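Local coordinates for protein nucleoside-diphosphate sugar epimerase (SulA family) (Corynebacterium glutamicum, PDB 3OH8) that probably isomerises or otherwise modifies nucleotide-linked sugars with the help of an NAD-type cofactor, at residues W17-R22 and L167-H172; L58-R63 and T81-A86; A151-R156 and I175-K180; G360-V365 and P417-N422. All blocks are in the same frame, centred on the assembly; numbering follows the deposited sequence.

Contact 1 (W17-R22 and L167-H172); sequences WDWHTR and LQTGGH
Q168 and T169, in the last turn of helix 158-169, the first crossover helix of the Rossmann fold, meet W19 and R22 at the end of helix 13-21 of the N-terminal region, and just beyond them the chain closes the crossover helix with a Schellman motif. Q168 takes part through its backbone: its O lies 3.7 Å from R22 CD while also receiving G171 N. T169 carries the centre. Its CB is 3.5 Å from W19 NE1, and its methyl CG2 stands 3.9 Å above one face of the indole, displaced toward the rim; the two side chains lie side by side and point the same way. W19 CG is anti to the backbone N (chi1 -176°); a water lies at the indole edge, in the ring plane. That water accepts from W19 NE1 at 3.0 Å and donates to T169 OG1 at 2.6 Å, while the hydroxyl itself bonds back to Q166 O. W19 also packs on L129 and L133 of helix 119-139. The T169 carbonyl serves R22: NH1 reaches T169 O at 2.7 Å, short but bent to 139° at the hydrogen. A cation at this helix C-terminus would probably be favoured. After G170, G171 takes a positive phi of 92°, its N 4.2 Å from R22 CD. The other terminal guanidinium nitrogen is held within its own segment, R22 NH2 lying 3.1 Å from D18 OD2 in a salt bridge.

Contact 2 (L58-R63 and T81-A86); sequences LKWVAR and TAPVKA
W60 and P83 bring their CA atoms within 6.3 Å, the nearest approach of strand 59-64 to the loop that leaves strand 74-78, its neighbour in the seven-stranded antiparallel sheet. The sheet pairing is still present where R63 bonds to V78; by T81 the loop has peeled away, and side chains and a water make the contact. The pyrrolidine of P83 sits against the strand backbone, with CG only 3.1 Å from K59 O. The same CG lies 4.1 Å from W60 CD1, close to the indole plane, so the proline meets the edge of the ring. W60 has CG anti to the backbone N (chi1 -176°), and the indole reaches F52 on the adjoining strand and W90, which it meets edge-to-face. A62, two residues on and on the same side of the strand, lays CB 4.2 Å above one indole face, toward the rim. At the strand's start, L58 crosses V84 obliquely, CD1 to CG1 at 4.2 Å, and L58 CD1 also lies 3.9 Å from P83 O. Beside the proline a water links strand and loop, accepting from V61 N at 2.9 Å and pairing with T81 OG1 at the same distance. P83 has no N-H to offer the strand; carbon packing and a water bridge join the two segments here, at a surface largely open to solvent.

Contact 3 (A151-R156 and I175-K180); sequences AITGSR and IQLVRK
The beta-alpha-beta unit that opens the Rossmann fold brings strand 149-153 beside strand 173-178, with helix 158-169 as the crossover between them. I152 forms the ladder with both its backbone groups: I152 N donates to I175 O at 2.9 Å, nearly straight at 158°, and I152 O accepts L177 N at the same 2.9 Å. The short strands run parallel with a twist of 30°. On the face shared by A151, T153 and L177, the leucine CD1 touches A151 CB and T153 CG2, each at 3.9 Å; the T153 hydroxyl is used elsewhere, by L208 N and A209 N. G154, in positive phi, is the first glycine of a GxxGxxG motif, where the chain turns into the glycine-rich loop that in relatives binds the dinucleotide's pyrophosphate. Two waters hold this loop against the second strand, both donating to L177 O: one accepts from G154 N, and the other lies 2.8 Å from S155 N and 2.6 Å from L177 O. R156, extended from CG to NE, crosses V178 at about a right angle, and V178 CG1 rests 3.6 Å above one guanidinium face, offset toward the rim. The guanidinium nitrogens bond to carbonyls beyond the strand: NH2 to E181 O, while R156 NH1 donates to K180 O at 2.9 Å with a bent angle of 142° at the hydrogen.

Contact 4 (G360-V365 and P417-N422); sequences GPINAV and PAALEN
I362 against A419 and L420, and V365 against P417, make the apolar part of this contact, I362 in the middle of the strand and V365 just past its end. I362 divides its branches: CD1 meets A419 CB at 4.0 Å, while CG2, anti to the backbone N, meets L420 CG at 3.9 Å, the isoleucine and leucine side chains crossing at about a right angle. V365 lays CG2 3.6 Å from P417 CD, the two side chains meeting aslant. Here helix 418-422 of the DUF1731 region packs against strand 360-364 of the Rossmann sheet; the segment axes stand 91° apart, and P417 occupies the N-cap position of the helix. Polar groups are handled unequally. N363 O lies against carbon, 3.7 Å from L420 CD1, but also receives a hydrogen bond from a water at 3.1 Å, and that water accepts from L420 N in the first helical turn. E269 makes a second bridge, one carboxylate oxygen taking N363 N and the other A419 N. V365 O, by contrast, is buried with no polar partner in the model, and faces the proline ring, 3.4 Å from P417 CB.

Overall arrangement
Contacts 1 and 3 share the beta-alpha-beta unit of the Rossmann fold: in the chain the strands of contact 3 come before and after the helix whose C-terminal end is one side of contact 1, and the two contacts touch where L167 CD2 packs on I152 CD1 at 3.7 Å. Contact 1 also joins that unit to the N-terminal region, where contact 2 lies nested inside the loop it closes, with centres 26 Å apart. Contact 4 reaches the same sheet as contact 3, about 25 Å away between centres, and brings in the DUF1731 region. Contacts 2 and 4 lie on opposite sides of the chain's centre, 43 Å apart between centres. The glycine-rich loop of contact 3 is the part most likely to lie beside a bound dinucleotide.

Contact 1 (W17-R22 and L167-H172)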
loop_
_atom_site.group_PDB
_atom_site.type_symbol
_atom_site.label_atom_id
_atom_site.label_comp_id
_atom_site.label_asym_id
_atom_site.label_seq_id
_atom_site.Cartn_x
_atom_site.Cartn_y
_atom_site.Cartn_z
ATOM N N TRP A 17 -2.228 -10.907 -16.292
ATOM C CA TRP A 17 -1.712 -10.017 -17.325
ATOM C C TRP A 17 -2.442 -8.685 -17.278
ATOM O O TRP A 17 -1.833 -7.600 -17.261
ATOM C CB TRP A 17 -1.911 -10.652 -18.700
ATOM C CG TRP A 17 -1.557 -9.721 -19.805
ATOM C CD1 TRP A 17 -2.406 -8.906 -20.499
ATOM C CD2 TRP A 17 -0.247 -9.483 -20.326
ATOM N NE1 TRP A 17 -1.700 -8.179 -21.433
ATOM C CE2 TRP A 17 -0.373 -8.516 -21.346
ATOM C CE3 TRP A 17 1.023 -9.991 -20.027
ATOM C CZ2 TRP A 17 0.721 -8.052 -22.070
ATOM C CZ3 TRP A 17 2.112 -9.530 -20.753
ATOM C CH2 TRP A 17 1.952 -8.574 -21.766
ATOM N N ASP A 18 -3.765 -8.781 -17.262
ATOM C CA ASP A 18 -4.627 -7.615 -17.242
ATOM C C ASP A 18 -4.224 -6.648 -16.134
ATOM O O ASP A 18 -4.168 -5.436 -16.334
ATOM C CB ASP A 18 -6.049 -8.072 -16.978
ATOM C CG ASP A 18 -7.040 -7.374 -17.847
ATOM O OD1 ASP A 18 -7.411 -7.975 -18.880
ATOM O OD2 ASP A 18 -7.436 -6.234 -17.496
ATOM N N TRP A 19 -3.954 -7.200 -14.958
ATOM C CA TRP A 19 -3.598 -6.388 -13.785
ATOM C C TRP A 19 -2.357 -5.526 -14.053
ATOM O O TRP A 19 -2.283 -4.354 -13.638
ATOM C CB TRP A 19 -3.392 -7.320 -12.586
ATOM C CG TRP A 19 -3.107 -6.635 -11.265
ATOM C CD1 TRP A 19 -4.001 -6.351 -10.271
ATOM C CD2 TRP A 19 -1.830 -6.184 -10.803
ATOM N NE1 TRP A 19 -3.355 -5.739 -9.214
ATOM C CE2 TRP A 19 -2.026 -5.627 -9.519
ATOM C CE3 TRP A 19 -0.544 -6.185 -11.357
ATOM C CZ2 TRP A 19 -0.973 -5.085 -8.779
ATOM C CZ3 TRP A 19 0.496 -5.649 -10.625
ATOM C CH2 TRP A 19 0.278 -5.103 -9.347
ATOM N N HIS A 20 -1.383 -6.105 -14.752
ATOM C CA HIS A 20 -0.135 -5.406 -15.082
ATOM C C HIS A 20 -0.321 -4.285 -16.111
ATOM O O HIS A 20 0.494 -3.358 -16.175
ATOM C CB HIS A 20 0.927 -6.394 -15.599
ATOM C CG HIS A 20 1.496 -7.281 -14.541
ATOM N ND1 HIS A 20 0.837 -8.401 -14.072
ATOM C CD2 HIS A 20 2.674 -7.232 -13.868
ATOM C CE1 HIS A 20 1.577 -8.991 -13.152
ATOM N NE2 HIS A 20 2.692 -8.289 -12.999
ATOM N N THR A 21 -1.389 -4.351 -16.900
ATOM C CA THR A 21 -1.662 -3.311 -17.890
ATOM C C THR A 21 -2.307 -2.053 -17.298
ATOM O O THR A 21 -2.354 -1.022 -17.958
ATOM C CB THR A 21 -2.601 -3.816 -19.004
ATOM O OG1 THR A 21 -3.932 -3.935 -18.483
ATOM C CG2 THR A 21 -2.131 -5.177 -19.538
ATOM N N ARG A 22 -2.807 -2.124 -16.065
ATOM C CA ARG A 22 -3.555 -1.000 -15.496
ATOM C C ARG A 22 -2.679 0.072 -14.854
ATOM O O ARG A 22 -1.565 -0.202 -14.414
ATOM C CB ARG A 22 -4.569 -1.495 -14.467
ATOM C CG ARG A 22 -5.469 -2.601 -14.985
ATOM C CD ARG A 22 -6.763 -2.667 -14.212
ATOM N NE ARG A 22 -7.679 -3.648 -14.784
ATOM C CZ ARG A 22 -7.984 -4.809 -14.214
ATOM N NH1 ARG A 22 -7.452 -5.144 -13.041
ATOM N NH2 ARG A 22 -8.828 -5.636 -14.815
ATOM N N LEU A 167 -6.694 1.137 -6.060
ATOM C CA LEU A 167 -7.982 1.370 -6.724
ATOM C C LEU A 167 -7.856 1.259 -8.243
ATOM O O LEU A 167 -8.664 0.606 -8.913
ATOM C CB LEU A 167 -8.499 2.766 -6.393
ATOM C CG LEU A 167 -9.619 2.984 -5.369
ATOM C CD1 LEU A 167 -10.038 1.738 -4.642
ATOM C CD2 LEU A 167 -9.242 4.090 -4.399
ATOM N N GLN A 168 -6.858 1.935 -8.793
ATOM C CA GLN A 168 -6.646 1.860 -10.230
ATOM C C GLN A 168 -6.342 0.437 -10.693
ATOM O O GLN A 168 -6.861 0.001 -11.718
ATOM C CB GLN A 168 -5.569 2.846 -10.670
ATOM C CG GLN A 168 -5.992 4.293 -10.434
ATOM C CD GLN A 168 -4.846 5.271 -10.588
ATOM O OE1 GLN A 168 -3.694 4.941 -10.313
ATOM N NE2 GLN A 168 -5.160 6.484 -11.020
ATOM N N THR A 169 -5.521 -0.312 -9.961
ATOM C CA THR A 169 -5.272 -1.689 -10.413
ATOM C C THR A 169 -6.524 -2.558 -10.286
ATOM O O THR A 169 -6.636 -3.602 -10.930
ATOM C CB THR A 169 -4.117 -2.354 -9.666
ATOM O OG1 THR A 169 -4.375 -2.306 -8.254
ATOM C CG2 THR A 169 -2.827 -1.634 -9.967
ATOM N N GLY A 170 -7.471 -2.117 -9.468
ATOM C CA GLY A 170 -8.736 -2.813 -9.325
ATOM C C GLY A 170 -9.748 -2.397 -10.377
ATOM O O GLY A 170 -10.852 -2.927 -10.429
ATOM N N GLY A 171 -9.394 -1.429 -11.209
ATOM C CA GLY A 171 -10.285 -1.035 -12.291
ATOM C C GLY A 171 -11.236 0.092 -11.934
ATOM O O GLY A 171 -12.123 0.424 -12.719
ATOM N N HIS A 172 -11.068 0.677 -10.747
ATOM C CA HIS A 172 -11.863 1.834 -10.359
ATOM C C HIS A 172 -11.237 3.124 -10.842
ATOM O O HIS A 172 -10.048 3.165 -11.145
ATOM C CB HIS A 172 -12.036 1.885 -8.842
ATOM C CG HIS A 172 -12.665 0.655 -8.278
ATOM N ND1 HIS A 172 -14.019 0.414 -8.363
ATOM C CD2 HIS A 172 -12.126 -0.408 -7.636
ATOM C CE1 HIS A 172 -14.292 -0.745 -7.787
ATOM N NE2 HIS A 172 -13.162 -1.264 -7.339
HETATM O O HOH W 1 -3.967 -4.337 -6.667
#

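Contact 2 (L58-R63 and T81-A86)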
loop_
_atom_site.group_PDB
_atom_site.type_symbol
_atom_site.label_atom_id
_atom_site.label_comp_id
_atom_site.label_asym_id
_atom_site.label_seq_id
_atom_site.Cartn_x
_atom_site.Cartn_y
_atom_site.Cartn_z
ATOM N N LEU A 58 17.989 12.970 -9.115
ATOM C CA LEU A 58 18.232 12.106 -10.265
ATOM C C LEU A 58 16.962 11.366 -10.707
ATOM O O LEU A 58 15.986 11.260 -9.947
ATOM C CB LEU A 58 19.347 11.099 -9.977
ATOM C CG LEU A 58 20.775 11.616 -9.783
ATOM C CD1 LEU A 58 21.720 10.451 -9.525
ATOM C CD2 LEU A 58 21.230 12.407 -10.995
ATOM N N LYS A 59 16.984 10.863 -11.940
ATOM C CA LYS A 59 15.833 10.170 -12.508
ATOM C C LYS A 59 16.234 8.983 -13.358
ATOM O O LYS A 59 17.270 8.991 -14.024
ATOM C CB LYS A 59 14.952 11.131 -13.306
ATOM C CG LYS A 59 14.309 12.178 -12.434
ATOM C CD LYS A 59 13.387 13.093 -13.200
ATOM C CE LYS A 59 13.017 14.297 -12.340
ATOM N NZ LYS A 59 11.905 15.099 -12.918
ATOM N N TRP A 60 15.409 7.945 -13.316
ATOM C CA TRP A 60 15.647 6.769 -14.123
ATOM C C TRP A 60 14.572 6.685 -15.201
ATOM O O TRP A 60 13.374 6.706 -14.901
ATOM C CB TRP A 60 15.637 5.519 -13.247
ATOM C CG TRP A 60 15.975 4.269 -13.985
ATOM C CD1 TRP A 60 16.974 4.104 -14.898
ATOM C CD2 TRP A 60 15.327 2.996 -13.866
ATOM N NE1 TRP A 60 16.986 2.809 -15.358
ATOM C CE2 TRP A 60 15.985 2.109 -14.739
ATOM C CE3 TRP A 60 14.258 2.521 -13.109
ATOM C CZ2 TRP A 60 15.608 0.777 -14.873
ATOM C CZ3 TRP A 60 13.883 1.195 -13.245
ATOM C CH2 TRP A 60 14.558 0.339 -14.117
ATOM N N VAL A 61 15.011 6.609 -16.454
ATOM C CA VAL A 61 14.100 6.548 -17.586
ATOM C C VAL A 61 14.031 5.104 -18.058
ATOM O O VAL A 61 14.962 4.604 -18.677
ATOM C CB VAL A 61 14.576 7.438 -18.747
ATOM C CG1 VAL A 61 13.622 7.333 -19.935
ATOM C CG2 VAL A 61 14.704 8.887 -18.281
ATOM N N ALA A 62 12.936 4.428 -17.731
ATOM C CA ALA A 62 12.751 3.051 -18.156
ATOM C C ALA A 62 11.900 3.024 -19.411
ATOM O O ALA A 62 11.052 3.890 -19.607
ATOM C CB ALA A 62 12.098 2.236 -17.051
ATOM N N ARG A 63 12.124 2.024 -20.255
ATOM C CA ARG A 63 11.452 1.947 -21.542
ATOM C C ARG A 63 10.986 0.511 -21.776
ATOM O O ARG A 63 11.725 -0.424 -21.508
ATOM C CB ARG A 63 12.455 2.353 -22.626
ATOM C CG ARG A 63 11.869 2.987 -23.879
ATOM C CD ARG A 63 12.995 3.464 -24.797
ATOM N NE ARG A 63 12.658 3.329 -26.212
ATOM C CZ ARG A 63 12.883 2.238 -26.937
ATOM N NH1 ARG A 63 13.447 1.168 -26.385
ATOM N NH2 ARG A 63 12.540 2.215 -28.219
ATOM N N THR A 81 20.382 4.509 -20.401
ATOM C CA THR A 81 21.263 5.480 -19.757
ATOM C C THR A 81 21.504 5.134 -18.299
ATOM O O THR A 81 20.687 4.485 -17.662
ATOM C CB THR A 81 20.712 6.912 -19.851
ATOM O OG1 THR A 81 19.301 6.905 -19.602
ATOM C CG2 THR A 81 20.977 7.484 -21.230
ATOM N N ALA A 82 22.626 5.601 -17.768
ATOM C CA ALA A 82 23.095 5.167 -16.461
ATOM C C ALA A 82 23.087 6.274 -15.411
ATOM O O ALA A 82 24.138 6.828 -15.097
ATOM C CB ALA A 82 24.505 4.601 -16.594
ATOM N N PRO A 83 21.912 6.597 -14.854
ATOM C CA PRO A 83 21.886 7.585 -13.767
ATOM C C PRO A 83 22.807 7.151 -12.624
ATOM O O PRO A 83 23.478 7.979 -12.006
ATOM C CB PRO A 83 20.423 7.574 -13.320
ATOM C CG PRO A 83 19.670 7.138 -14.531
ATOM C CD PRO A 83 20.562 6.167 -15.254
ATOM N N VAL A 84 22.822 5.849 -12.355
ATOM C CA VAL A 84 23.791 5.239 -11.453
ATOM C C VAL A 84 24.167 3.882 -12.042
ATOM O O VAL A 84 23.352 3.252 -12.718
ATOM C CB VAL A 84 23.225 5.058 -10.031
ATOM C CG1 VAL A 84 22.768 6.398 -9.474
ATOM C CG2 VAL A 84 22.074 4.057 -10.028
ATOM N N LYS A 85 25.396 3.436 -11.806
ATOM C CA LYS A 85 25.874 2.196 -12.415
ATOM C C LYS A 85 24.994 0.991 -12.106
ATOM O O LYS A 85 24.791 0.127 -12.962
ATOM C CB LYS A 85 27.323 1.908 -12.016
ATOM C CG LYS A 85 28.346 2.682 -12.830
ATOM C CD LYS A 85 29.661 1.918 -12.976
ATOM C CE LYS A 85 30.768 2.528 -12.127
ATOM N NZ LYS A 85 32.123 2.144 -12.620
ATOM N N ALA A 86 24.473 0.938 -10.886
ATOM C CA ALA A 86 23.652 -0.184 -10.452
ATOM C C ALA A 86 22.352 -0.302 -11.245
ATOM O O ALA A 86 21.821 -1.398 -11.427
ATOM C CB ALA A 86 23.339 -0.056 -8.967
HETATM O O HOH W 2 17.881 6.562 -17.113
#

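Contact 3 (A151-R156 and I175-K180)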
loop_
_atom_site.group_PDB
_atom_site.type_symbol
_atom_site.label_atom_id
_atom_site.label_comp_id
_atom_site.label_asym_id
_atom_site.label_seq_id
_atom_site.Cartn_x
_atom_site.Cartn_y
_atom_site.Cartn_z
ATOM N N ALA A 151 -13.473 9.993 -5.353
ATOM C CA ALA A 151 -12.743 11.236 -5.142
ATOM C C ALA A 151 -11.883 11.053 -3.905
ATOM O O ALA A 151 -12.348 10.505 -2.904
ATOM C CB ALA A 151 -13.712 12.412 -4.950
ATOM N N ILE A 152 -10.631 11.501 -3.968
ATOM C CA ILE A 152 -9.702 11.324 -2.858
ATOM C C ILE A 152 -8.899 12.582 -2.561
ATOM O O ILE A 152 -8.286 13.141 -3.457
ATOM C CB ILE A 152 -8.708 10.181 -3.157
ATOM C CG1 ILE A 152 -9.452 8.892 -3.511
ATOM C CG2 ILE A 152 -7.803 9.930 -1.971
ATOM C CD1 ILE A 152 -8.534 7.661 -3.593
ATOM N N THR A 153 -8.919 13.031 -1.307
ATOM C CA THR A 153 -7.983 14.049 -0.849
ATOM C C THR A 153 -6.806 13.337 -0.209
ATOM O O THR A 153 -6.933 12.210 0.258
ATOM C CB THR A 153 -8.593 15.004 0.232
ATOM O OG1 THR A 153 -8.795 14.287 1.451
ATOM C CG2 THR A 153 -9.936 15.604 -0.233
ATOM N N GLY A 154 -5.659 14.000 -0.164
ATOM C CA GLY A 154 -4.464 13.387 0.378
ATOM C C GLY A 154 -3.935 12.297 -0.538
ATOM O O GLY A 154 -3.210 11.410 -0.096
ATOM N N SER A 155 -4.285 12.364 -1.820
ATOM C CA SER A 155 -3.932 11.285 -2.753
ATOM C C SER A 155 -2.431 11.240 -3.049
ATOM O O SER A 155 -1.933 10.286 -3.643
ATOM C CB SER A 155 -4.714 11.436 -4.061
ATOM O OG SER A 155 -4.274 12.579 -4.790
ATOM N N ARG A 156 -1.705 12.276 -2.653
ATOM C CA ARG A 156 -0.262 12.304 -2.901
ATOM C C ARG A 156 0.571 11.898 -1.690
ATOM O O ARG A 156 1.784 11.698 -1.805
ATOM C CB ARG A 156 0.159 13.687 -3.373
ATOM C CG ARG A 156 -0.409 14.032 -4.734
ATOM C CD ARG A 156 -0.140 15.483 -5.100
ATOM N NE ARG A 156 -0.552 15.744 -6.474
ATOM C CZ ARG A 156 -0.563 16.946 -7.034
ATOM N NH1 ARG A 156 -0.181 18.003 -6.327
ATOM N NH2 ARG A 156 -0.957 17.085 -8.298
ATOM N N ILE A 175 -10.611 10.266 -8.772
ATOM C CA ILE A 175 -10.500 11.694 -9.001
ATOM C C ILE A 175 -9.691 12.290 -7.862
ATOM O O ILE A 175 -10.153 12.347 -6.725
ATOM C CB ILE A 175 -11.862 12.391 -9.047
ATOM C CG1 ILE A 175 -12.744 11.772 -10.137
ATOM C CG2 ILE A 175 -11.661 13.879 -9.302
ATOM C CD1 ILE A 175 -14.195 12.254 -10.088
ATOM N N GLN A 176 -8.475 12.720 -8.168
ATOM C CA GLN A 176 -7.598 13.246 -7.141
ATOM C C GLN A 176 -7.929 14.711 -6.871
ATOM O O GLN A 176 -7.922 15.544 -7.794
ATOM C CB GLN A 176 -6.134 13.072 -7.546
ATOM C CG GLN A 176 -5.698 11.613 -7.633
ATOM C CD GLN A 176 -4.290 11.444 -8.171
ATOM O OE1 GLN A 176 -4.091 10.847 -9.230
ATOM N NE2 GLN A 176 -3.306 11.965 -7.446
ATOM N N LEU A 177 -8.262 15.006 -5.616
ATOM C CA LEU A 177 -8.521 16.385 -5.196
ATOM C C LEU A 177 -7.243 16.931 -4.598
ATOM O O LEU A 177 -6.856 16.536 -3.505
ATOM C CB LEU A 177 -9.656 16.441 -4.161
ATOM C CG LEU A 177 -10.888 15.613 -4.568
ATOM C CD1 LEU A 177 -11.993 15.609 -3.497
ATOM C CD2 LEU A 177 -11.438 16.072 -5.919
ATOM N N VAL A 178 -6.574 17.828 -5.318
ATOM C CA VAL A 178 -5.227 18.231 -4.916
ATOM C C VAL A 178 -5.121 19.690 -4.503
ATOM O O VAL A 178 -5.893 20.544 -4.950
ATOM C CB VAL A 178 -4.183 17.912 -6.023
ATOM C CG1 VAL A 178 -4.190 16.415 -6.327
ATOM C CG2 VAL A 178 -4.493 18.712 -7.281
ATOM N N ARG A 179 -4.154 19.979 -3.647
ATOM C CA ARG A 179 -4.058 21.323 -3.096
ATOM C C ARG A 179 -3.193 22.256 -3.933
ATOM O O ARG A 179 -3.182 23.462 -3.712
ATOM C CB ARG A 179 -3.602 21.269 -1.645
ATOM C CG ARG A 179 -4.612 20.556 -0.758
ATOM C CD ARG A 179 -4.197 20.567 0.682
ATOM N NE ARG A 179 -2.789 20.227 0.833
ATOM C CZ ARG A 179 -1.961 20.863 1.654
ATOM N NH1 ARG A 179 -2.410 21.868 2.397
ATOM N NH2 ARG A 179 -0.685 20.499 1.731
ATOM N N LYS A 180 -2.481 21.707 -4.908
ATOM C CA LYS A 180 -1.671 22.541 -5.796
ATOM C C LYS A 180 -1.254 21.746 -7.018
ATOM O O LYS A 180 -1.370 20.520 -7.039
ATOM C CB LYS A 180 -0.429 23.069 -5.070
ATOM C CG LYS A 180 0.558 21.981 -4.659
ATOM C CD LYS A 180 1.742 22.552 -3.895
ATOM C CE LYS A 180 2.722 21.458 -3.492
ATOM N NZ LYS A 180 4.023 22.018 -3.011
HETATM O O HOH W 3 -5.161 16.706 -0.741
HETATM O O HOH W 4 -5.085 14.635 -3.306
#

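Contact 4 (G360-V365 and P417-N422)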
loop_
_atom_site.group_PDB
_atom_site.type_symbol
_atom_site.label_atom_id
_atom_site.label_comp_id
_atom_site.label_asym_id
_atom_site.label_seq_id
_atom_site.Cartn_x
_atom_site.Cartn_y
_atom_site.Cartn_z
ATOM N N GLY A 360 -19.525 3.851 10.527
ATOM C CA GLY A 360 -19.131 4.239 11.877
ATOM C C GLY A 360 -17.626 4.121 12.045
ATOM O O GLY A 360 -16.889 4.039 11.051
ATOM N N PRO A 361 -17.152 4.116 13.296
ATOM C CA PRO A 361 -15.712 4.006 13.561
ATOM C C PRO A 361 -15.153 2.617 13.227
ATOM O O PRO A 361 -15.790 1.613 13.526
ATOM C CB PRO A 361 -15.615 4.247 15.071
ATOM C CG PRO A 361 -16.963 3.800 15.608
ATOM C CD PRO A 361 -17.948 4.213 14.537
ATOM N N ILE A 362 -13.982 2.568 12.595
ATOM C CA ILE A 362 -13.296 1.309 12.355
ATOM C C ILE A 362 -11.863 1.433 12.864
ATOM O O ILE A 362 -11.145 2.333 12.446
ATOM C CB ILE A 362 -13.237 1.005 10.858
ATOM C CG1 ILE A 362 -14.652 0.929 10.267
ATOM C CG2 ILE A 362 -12.490 -0.277 10.628
ATOM C CD1 ILE A 362 -15.487 -0.252 10.803
ATOM N N ASN A 363 -11.449 0.571 13.795
ATOM C CA ASN A 363 -10.049 0.569 14.210
ATOM C C ASN A 363 -9.206 -0.072 13.108
ATOM O O ASN A 363 -9.292 -1.282 12.879
ATOM C CB ASN A 363 -9.846 -0.189 15.528
ATOM C CG ASN A 363 -10.380 0.573 16.747
ATOM O OD1 ASN A 363 -10.507 0.008 17.840
ATOM N ND2 ASN A 363 -10.672 1.849 16.572
ATOM N N ALA A 364 -8.412 0.730 12.405
ATOM C CA ALA A 364 -7.540 0.171 11.371
ATOM C C ALA A 364 -6.179 -0.073 11.986
ATOM O O ALA A 364 -5.282 0.758 11.886
ATOM C CB ALA A 364 -7.436 1.103 10.178
ATOM N N VAL A 365 -6.061 -1.209 12.662
ATOM C CA VAL A 365 -4.857 -1.602 13.370
ATOM C C VAL A 365 -4.719 -3.099 13.165
ATOM O O VAL A 365 -5.712 -3.795 12.989
ATOM C CB VAL A 365 -4.981 -1.326 14.897
ATOM C CG1 VAL A 365 -5.251 0.167 15.161
ATOM C CG2 VAL A 365 -6.082 -2.203 15.513
ATOM N N PRO A 417 -8.778 -4.397 16.417
ATOM C CA PRO A 417 -9.656 -4.217 15.254
ATOM C C PRO A 417 -10.910 -5.076 15.410
ATOM O O PRO A 417 -11.164 -5.982 14.617
ATOM C CB PRO A 417 -8.790 -4.697 14.088
ATOM C CG PRO A 417 -7.893 -5.763 14.712
ATOM C CD PRO A 417 -7.681 -5.351 16.161
ATOM N N ALA A 418 -11.688 -4.791 16.448
ATOM C CA ALA A 418 -12.827 -5.642 16.795
ATOM C C ALA A 418 -13.881 -5.694 15.692
ATOM O O ALA A 418 -14.406 -6.763 15.368
ATOM C CB ALA A 418 -13.462 -5.177 18.115
ATOM N N ALA A 419 -14.187 -4.535 15.120
ATOM C CA ALA A 419 -15.209 -4.442 14.094
ATOM C C ALA A 419 -14.816 -5.259 12.850
ATOM O O ALA A 419 -15.652 -5.939 12.244
ATOM C CB ALA A 419 -15.448 -2.988 13.739
ATOM N N LEU A 420 -13.541 -5.200 12.474
ATOM C CA LEU A 420 -13.069 -5.958 11.317
ATOM C C LEU A 420 -13.053 -7.468 11.595
ATOM O O LEU A 420 -13.459 -8.273 10.754
ATOM C CB LEU A 420 -11.684 -5.470 10.888
ATOM C CG LEU A 420 -11.713 -4.073 10.255
ATOM C CD1 LEU A 420 -10.314 -3.524 10.067
ATOM C CD2 LEU A 420 -12.481 -4.117 8.932
ATOM N N GLU A 421 -12.584 -7.845 12.780
ATOM C CA GLU A 421 -12.566 -9.254 13.164
ATOM C C GLU A 421 -13.989 -9.815 13.174
ATOM O O GLU A 421 -14.205 -10.962 12.789
ATOM C CB GLU A 421 -11.887 -9.448 14.518
ATOM C CG GLU A 421 -10.376 -9.234 14.479
ATOM C CD GLU A 421 -9.759 -9.096 15.861
ATOM O OE1 GLU A 421 -10.460 -8.646 16.795
ATOM O OE2 GLU A 421 -8.563 -9.421 16.007
ATOM N N ASN A 422 -14.951 -8.997 13.600
ATOM C CA ASN A 422 -16.351 -9.410 13.621
ATOM C C ASN A 422 -16.896 -9.643 12.221
ATOM O O ASN A 422 -17.827 -10.433 12.034
ATOM C CB ASN A 422 -17.213 -8.382 14.342
ATOM C CG ASN A 422 -17.051 -8.447 15.849
ATOM O OD1 ASN A 422 -16.595 -9.454 16.390
ATOM N ND2 ASN A 422 -17.424 -7.369 16.535
HETATM O O HOH W 5 -11.825 -2.932 13.307
#